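Local coordinates for protein XRE family transcriptional regulator (PDB 6B8W) that is the cupin domain of a manganese-binding, XRE-family protein that probably acts as a DNA-binding transcription factor, at residues E41-I54 and H75-S89. Sequence-based numbering, arbitrary orientation. Where two conformers were deposited one is given.
Sequences EHVVVISGELEMKI and HAYRNSSSRPVHFHS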
loop_
_atom_site.group_PDB
_atom_site.type_symbol
_atom_site.label_atom_id
_atom_site.label_comp_id
_atom_site.label_asym_id
_atom_site.label_seq_id
_atom_site.Cartn_x
_atom_site.Cartn_y
_atom_site.Cartn_z
ATOM N N GLU A 41 -8.019 -9.731 1.627
ATOM C CA GLU A 41 -6.741 -9.404 1.047
ATOM C C GLU A 41 -6.889 -8.339 -0.063
ATOM O O GLU A 41 -7.870 -8.339 -0.826
ATOM C CB GLU A 41 -6.022 -10.653 0.514
ATOM C CG GLU A 41 -4.692 -10.327 -0.168
ATOM C CD GLU A 41 -3.780 -11.513 -0.478
ATOM O OE1 GLU A 41 -4.101 -12.676 -0.125
ATOM O OE2 GLU A 41 -2.709 -11.259 -1.101
ATOM N N HIS A 42 -5.936 -7.405 -0.098
ATOM C CA HIS A 42 -5.846 -6.414 -1.174
ATOM C C HIS A 42 -4.475 -6.634 -1.812
ATOM O O HIS A 42 -3.483 -6.793 -1.117
ATOM C CB HIS A 42 -5.867 -4.952 -0.680
ATOM C CG HIS A 42 -7.177 -4.474 -0.139
ATOM N ND1 HIS A 42 -7.615 -4.780 1.130
ATOM C CD2 HIS A 42 -8.112 -3.645 -0.671
ATOM C CE1 HIS A 42 -8.776 -4.186 1.349
ATOM N NE2 HIS A 42 -9.101 -3.490 0.272
ATOM N N VAL A 43 -4.433 -6.649 -3.127
ATOM C CA VAL A 43 -3.183 -6.690 -3.867
ATOM C C VAL A 43 -3.158 -5.404 -4.684
ATOM O O VAL A 43 -4.172 -5.043 -5.314
ATOM C CB VAL A 43 -3.107 -7.900 -4.804
ATOM C CG1 VAL A 43 -1.980 -7.754 -5.821
ATOM C CG2 VAL A 43 -2.906 -9.171 -3.990
ATOM N N VAL A 44 -2.029 -4.701 -4.623
ATOM C CA VAL A 44 -1.793 -3.488 -5.402
ATOM C C VAL A 44 -0.435 -3.653 -6.063
ATOM O O VAL A 44 0.552 -3.965 -5.390
ATOM C CB VAL A 44 -1.762 -2.218 -4.526
ATOM C CG1 VAL A 44 -1.420 -0.989 -5.368
ATOM C CG2 VAL A 44 -3.090 -2.026 -3.813
ATOM N N VAL A 45 -0.379 -3.483 -7.377
ATOM C CA VAL A 45 0.896 -3.592 -8.099
ATOM C C VAL A 45 1.658 -2.278 -7.967
ATOM O O VAL A 45 1.090 -1.210 -8.136
ATOM C CB VAL A 45 0.669 -3.956 -9.580
ATOM C CG1 VAL A 45 1.971 -3.968 -10.373
ATOM C CG2 VAL A 45 0.007 -5.331 -9.674
ATOM N N ILE A 46 2.946 -2.377 -7.663
ATOM C CA ILE A 46 3.806 -1.211 -7.497
ATOM C C ILE A 46 4.592 -0.993 -8.779
ATOM O O ILE A 46 4.564 0.099 -9.334
ATOM C CB ILE A 46 4.756 -1.383 -6.292
ATOM C CG1 ILE A 46 3.959 -1.720 -5.023
ATOM C CG2 ILE A 46 5.610 -0.147 -6.102
ATOM C CD1 ILE A 46 2.799 -0.807 -4.714
ATOM N N SER A 47 5.288 -2.035 -9.238
ATOM C CA SER A 47 6.051 -1.961 -10.502
ATOM C C SER A 47 5.990 -3.314 -11.220
ATOM O O SER A 47 5.907 -4.352 -10.589
ATOM C CB SER A 47 7.495 -1.539 -10.252
ATOM O OG SER A 47 8.191 -2.483 -9.475
ATOM N N GLY A 48 5.994 -3.281 -12.540
ATOM C CA GLY A 48 5.904 -4.502 -13.328
ATOM C C GLY A 48 4.463 -4.832 -13.654
ATOM O O GLY A 48 3.615 -3.953 -13.650
ATOM N N GLU A 49 4.210 -6.108 -13.935
ATOM C CA GLU A 49 2.896 -6.623 -14.304
ATOM C C GLU A 49 2.664 -7.906 -13.539
ATOM O O GLU A 49 3.512 -8.779 -13.538
ATOM C CB GLU A 49 2.850 -6.986 -15.778
ATOM C CG GLU A 49 3.163 -5.851 -16.702
ATOM C CD GLU A 49 3.060 -6.246 -18.152
ATOM O OE1 GLU A 49 2.709 -7.413 -18.453
ATOM O OE2 GLU A 49 3.312 -5.355 -18.978
ATOM N N LEU A 50 1.522 -8.001 -12.881
ATOM C CA LEU A 50 1.179 -9.171 -12.104
ATOM C C LEU A 50 -0.058 -9.885 -12.647
ATOM O O LEU A 50 -1.043 -9.248 -13.028
ATOM C CB LEU A 50 0.877 -8.738 -10.664
ATOM C CG LEU A 50 0.460 -9.837 -9.677
ATOM C CD1 LEU A 50 1.625 -10.770 -9.425
ATOM C CD2 LEU A 50 -0.016 -9.225 -8.366
ATOM N N GLU A 51 -0.024 -11.207 -12.636
ATOM C CA GLU A 51 -1.200 -11.985 -12.945
ATOM C C GLU A 51 -1.743 -12.535 -11.613
ATOM O O GLU A 51 -0.982 -13.071 -10.812
ATOM C CB GLU A 51 -0.859 -13.118 -13.905
ATOM C CG GLU A 51 -0.529 -12.647 -15.304
ATOM C CD GLU A 51 -0.034 -13.775 -16.207
ATOM O OE1 GLU A 51 0.681 -14.692 -15.722
ATOM O OE2 GLU A 51 -0.305 -13.707 -17.435
ATOM N N MET A 52 -3.040 -12.351 -11.373
ATOM C CA MET A 52 -3.717 -12.856 -10.178
ATOM C C MET A 52 -4.805 -13.828 -10.597
ATOM O O MET A 52 -5.610 -13.515 -11.483
ATOM C CB MET A 52 -4.420 -11.745 -9.385
ATOM C CG MET A 52 -3.528 -10.843 -8.563
ATOM S SD MET A 52 -2.571 -11.681 -7.300
ATOM C CE MET A 52 -3.867 -12.362 -6.266
ATOM N N LYS A 53 -4.847 -14.970 -9.930
ATOM C CA LYS A 53 -5.875 -15.957 -10.159
ATOM C C LYS A 53 -6.791 -15.848 -8.941
ATOM O O LYS A 53 -6.377 -16.139 -7.829
ATOM C CB LYS A 53 -5.310 -17.364 -10.273
ATOM C CG LYS A 53 -6.342 -18.363 -10.745
ATOM C CD LYS A 53 -5.778 -19.768 -10.838
ATOM C CE LYS A 53 -6.795 -20.701 -11.477
ATOM N NZ LYS A 53 -6.213 -22.061 -11.613
ATOM N N ILE A 54 -8.027 -15.434 -9.173
ATOM C CA ILE A 54 -9.019 -15.208 -8.123
ATOM C C ILE A 54 -10.327 -15.797 -8.642
ATOM O O ILE A 54 -10.688 -15.582 -9.809
ATOM C CB ILE A 54 -9.182 -13.687 -7.880
ATOM C CG1 ILE A 54 -7.902 -13.107 -7.274
ATOM C CG2 ILE A 54 -10.369 -13.390 -6.973
ATOM C CD1 ILE A 54 -7.786 -11.615 -7.388
ATOM N N HIS A 75 -6.087 -18.778 -4.229
ATOM C CA HIS A 75 -5.715 -17.775 -5.224
ATOM C C HIS A 75 -4.251 -17.945 -5.513
ATOM O O HIS A 75 -3.563 -18.662 -4.779
ATOM C CB HIS A 75 -6.060 -16.347 -4.778
ATOM C CG HIS A 75 -5.477 -15.930 -3.466
ATOM N ND1 HIS A 75 -6.026 -16.301 -2.254
ATOM C CD2 HIS A 75 -4.453 -15.091 -3.172
ATOM C CE1 HIS A 75 -5.333 -15.739 -1.273
ATOM N NE2 HIS A 75 -4.373 -15.006 -1.804
ATOM N N ALA A 76 -3.789 -17.295 -6.576
ATOM C CA ALA A 76 -2.428 -17.459 -7.010
ATOM C C ALA A 76 -1.877 -16.185 -7.590
ATOM O O ALA A 76 -2.619 -15.314 -8.024
ATOM C CB ALA A 76 -2.343 -18.586 -8.022
ATOM N N TYR A 77 -0.557 -16.095 -7.583
ATOM C CA TYR A 77 0.145 -14.938 -8.056
ATOM C C TYR A 77 1.134 -15.447 -9.087
ATOM O O TYR A 77 1.850 -16.389 -8.815
ATOM C CB TYR A 77 0.926 -14.283 -6.898
ATOM C CG TYR A 77 0.151 -14.079 -5.602
ATOM C CD1 TYR A 77 0.003 -15.110 -4.693
ATOM C CD2 TYR A 77 -0.357 -12.838 -5.252
ATOM C CE1 TYR A 77 -0.678 -14.933 -3.495
ATOM C CE2 TYR A 77 -1.030 -12.644 -4.043
ATOM C CZ TYR A 77 -1.192 -13.696 -3.174
ATOM O OH TYR A 77 -1.855 -13.540 -1.960
ATOM N N ARG A 78 1.206 -14.795 -10.237
ATOM C CA ARG A 78 2.096 -15.251 -11.284
ATOM C C ARG A 78 2.711 -14.085 -12.033
ATOM O O ARG A 78 2.054 -13.074 -12.266
ATOM C CB ARG A 78 1.328 -16.176 -12.241
ATOM C CG ARG A 78 2.180 -16.881 -13.289
ATOM C CD ARG A 78 1.372 -17.901 -14.089
ATOM N NE ARG A 78 0.319 -17.271 -14.881
ATOM C CZ ARG A 78 -0.595 -17.917 -15.608
ATOM N NH1 ARG A 78 -0.623 -19.247 -15.667
ATOM N NH2 ARG A 78 -1.480 -17.222 -16.317
ATOM N N ASN A 79 3.987 -14.249 -12.396
ATOM C CA ASN A 79 4.705 -13.263 -13.192
ATOM C C ASN A 79 5.007 -13.873 -14.543
ATOM O O ASN A 79 5.855 -14.755 -14.640
ATOM C CB ASN A 79 6.012 -12.864 -12.520
ATOM C CG ASN A 79 6.712 -11.721 -13.242
ATOM O OD1 ASN A 79 6.283 -11.310 -14.317
ATOM N ND2 ASN A 79 7.793 -11.206 -12.657
ATOM N N SER A 80 4.282 -13.435 -15.570
ATOM C CA SER A 80 4.509 -13.888 -16.951
ATOM C C SER A 80 5.245 -12.854 -17.806
ATOM O O SER A 80 5.357 -13.037 -19.020
ATOM C CB SER A 80 3.209 -14.298 -17.616
ATOM O OG SER A 80 2.727 -15.470 -17.028
ATOM N N SER A 81 5.755 -11.785 -17.182
ATOM C CA SER A 81 6.542 -10.780 -17.888
ATOM C C SER A 81 8.019 -11.198 -17.818
ATOM O O SER A 81 8.367 -12.199 -17.178
ATOM C CB SER A 81 6.386 -9.391 -17.231
ATOM O OG SER A 81 7.095 -9.342 -15.994
ATOM N N SER A 82 8.891 -10.406 -18.422
ATOM C CA SER A 82 10.332 -10.688 -18.430
ATOM C C SER A 82 11.172 -9.922 -17.369
ATOM O O SER A 82 12.395 -9.902 -17.452
ATOM C CB SER A 82 10.879 -10.417 -19.821
ATOM O OG SER A 82 10.631 -9.062 -20.148
ATOM N N ARG A 83 10.505 -9.300 -16.399
ATOM C CA ARG A 83 11.187 -8.598 -15.319
ATOM C C ARG A 83 10.453 -8.836 -14.006
ATOM O O ARG A 83 9.292 -9.224 -14.014
ATOM C CB ARG A 83 11.261 -7.105 -15.619
ATOM C CG ARG A 83 9.922 -6.389 -15.614
ATOM C CD ARG A 83 10.118 -4.921 -15.936
ATOM N NE ARG A 83 8.877 -4.168 -15.849
ATOM C CZ ARG A 83 7.892 -4.204 -16.745
ATOM N NH1 ARG A 83 7.958 -4.995 -17.819
ATOM N NH2 ARG A 83 6.817 -3.447 -16.556
ATOM N N PRO A 84 11.128 -8.606 -12.869
ATOM C CA PRO A 84 10.426 -8.779 -11.581
ATOM C C PRO A 84 9.173 -7.920 -11.448
ATOM O O PRO A 84 9.091 -6.843 -12.050
ATOM C CB PRO A 84 11.455 -8.336 -10.541
ATOM C CG PRO A 84 12.788 -8.476 -11.217
ATOM C CD PRO A 84 12.552 -8.237 -12.680
ATOM N N VAL A 85 8.193 -8.426 -10.717
ATOM C CA VAL A 85 6.994 -7.633 -10.419
ATOM C C VAL A 85 6.980 -7.409 -8.917
ATOM O O VAL A 85 7.180 -8.346 -8.145
ATOM C CB VAL A 85 5.679 -8.265 -10.898
ATOM C CG1 VAL A 85 5.458 -9.653 -10.303
ATOM C CG2 VAL A 85 4.495 -7.356 -10.579
ATOM N N HIS A 86 6.801 -6.145 -8.524
ATOM C CA HIS A 86 6.752 -5.741 -7.136
ATOM C C HIS A 86 5.309 -5.382 -6.802
ATOM O O HIS A 86 4.712 -4.552 -7.472
ATOM C CB HIS A 86 7.667 -4.527 -6.929
ATOM C CG HIS A 86 7.678 -3.995 -5.528
ATOM N ND1 HIS A 86 8.038 -2.697 -5.238
ATOM C CD2 HIS A 86 7.327 -4.560 -4.348
ATOM C CE1 HIS A 86 7.955 -2.497 -3.934
ATOM N NE2 HIS A 86 7.501 -3.607 -3.372
ATOM N N PHE A 87 4.735 -6.034 -5.796
ATOM C CA PHE A 87 3.374 -5.708 -5.402
ATOM C C PHE A 87 3.258 -5.717 -3.898
ATOM O O PHE A 87 4.159 -6.167 -3.204
ATOM C CB PHE A 87 2.345 -6.631 -6.062
ATOM C CG PHE A 87 2.470 -8.084 -5.684
ATOM C CD1 PHE A 87 3.358 -8.914 -6.352
ATOM C CD2 PHE A 87 1.669 -8.625 -4.691
ATOM C CE1 PHE A 87 3.458 -10.252 -6.021
ATOM C CE2 PHE A 87 1.758 -9.968 -4.349
ATOM C CZ PHE A 87 2.650 -10.793 -5.018
ATOM N N HIS A 88 2.187 -5.121 -3.393
ATOM C CA HIS A 88 1.904 -5.181 -1.970
ATOM C C HIS A 88 0.707 -6.060 -1.756
ATOM O O HIS A 88 -0.226 -6.073 -2.573
ATOM C CB HIS A 88 1.567 -3.835 -1.321
ATOM C CG HIS A 88 2.676 -2.842 -1.316
ATOM N ND1 HIS A 88 2.471 -1.523 -0.963
ATOM C CD2 HIS A 88 3.980 -2.945 -1.656
ATOM C CE1 HIS A 88 3.610 -0.866 -1.060
ATOM N NE2 HIS A 88 4.538 -1.698 -1.494
ATOM N N SER A 89 0.732 -6.782 -0.645
ATOM C CA SER A 89 -0.362 -7.630 -0.232
ATOM C C SER A 89 -0.767 -7.155 1.148
ATOM O O SER A 89 0.027 -7.205 2.078
ATOM C CB SER A 89 0.070 -9.094 -0.211
ATOM O OG SER A 89 -0.896 -9.897 0.447
HETATM O O HOH W 1 9.078 -0.942 -7.062
HETATM O O HOH W 2 9.257 -4.226 -11.311
HETATM O O HOH W 3 2.784 -10.957 -15.266
HETATM O O HOH W 4 6.977 -7.345 -14.234
HETATM O O HOH W 5 4.764 -3.308 -18.239
HETATM O O HOH W 6 -2.811 -14.649 -17.246
#
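Two hydroxyls grip E41 OE2: Y77 OH donates to the syn lone pair of E41 OE2 at 2.6 Å, and S89 OG donates from above the carboxylate plane, 60° out of it. The other oxygen, OE1, takes a weak, bent bond from H75 NE2. The extended E41 chain, with CG anti to the backbone N (chi1 177°), carries the carboxylate across to these partners. E41, H75 and Y77 are manganese ligands of this protein; no metal is bound to this chain, and H75 ND1 is hydrogen-bonded to K73 O.

Next to this polar cluster lie the apolar side chains of V43, L50, M52 and F87. M52, bent at chi2 and chi3, brings SD obliquely to the Y77 ring, 3.2 Å from Y77 CD2, a Met-aromatic contact. L50 CD2 lies over one face of F87, 4.0 Å from the ring centroid, while V43 CG1 meets F87 CD2.

On the sheet face opposite F87, I46 makes two CH-pi contacts: CD1 over the centre of the H88 ring, 6° off its normal, and CB over one face of H86, offset toward the rim. A classic beta bulge places I46 and S47 opposite H86, whose O accepts from both backbone N atoms.

Where strand 75-78 runs into the loop 79-84, E51 OE1 receives S80 OG and R78 NE from opposite faces of the carboxylate plane; R78 NE lies 2.7 Å from E51 OE1, a salt bridge. N79 OD1 accepts from S81 N at 3.0 Å, an Asx turn in the loop that leads to strand 85-89.

Strand 41-47 runs antiparallel to 85-89 in one sheet (axes 4.4 Å apart at closest), and 50-54 to 75-78 in the other (4.7 Å), the two sheets of the cupin beta-barrel. Strand 66-70 flanks 41-47, 17-24 lies beyond 85-89, 57-61 borders 50-54, and F9 and F17 of the second subunit meet the H42 ring edge-to-face.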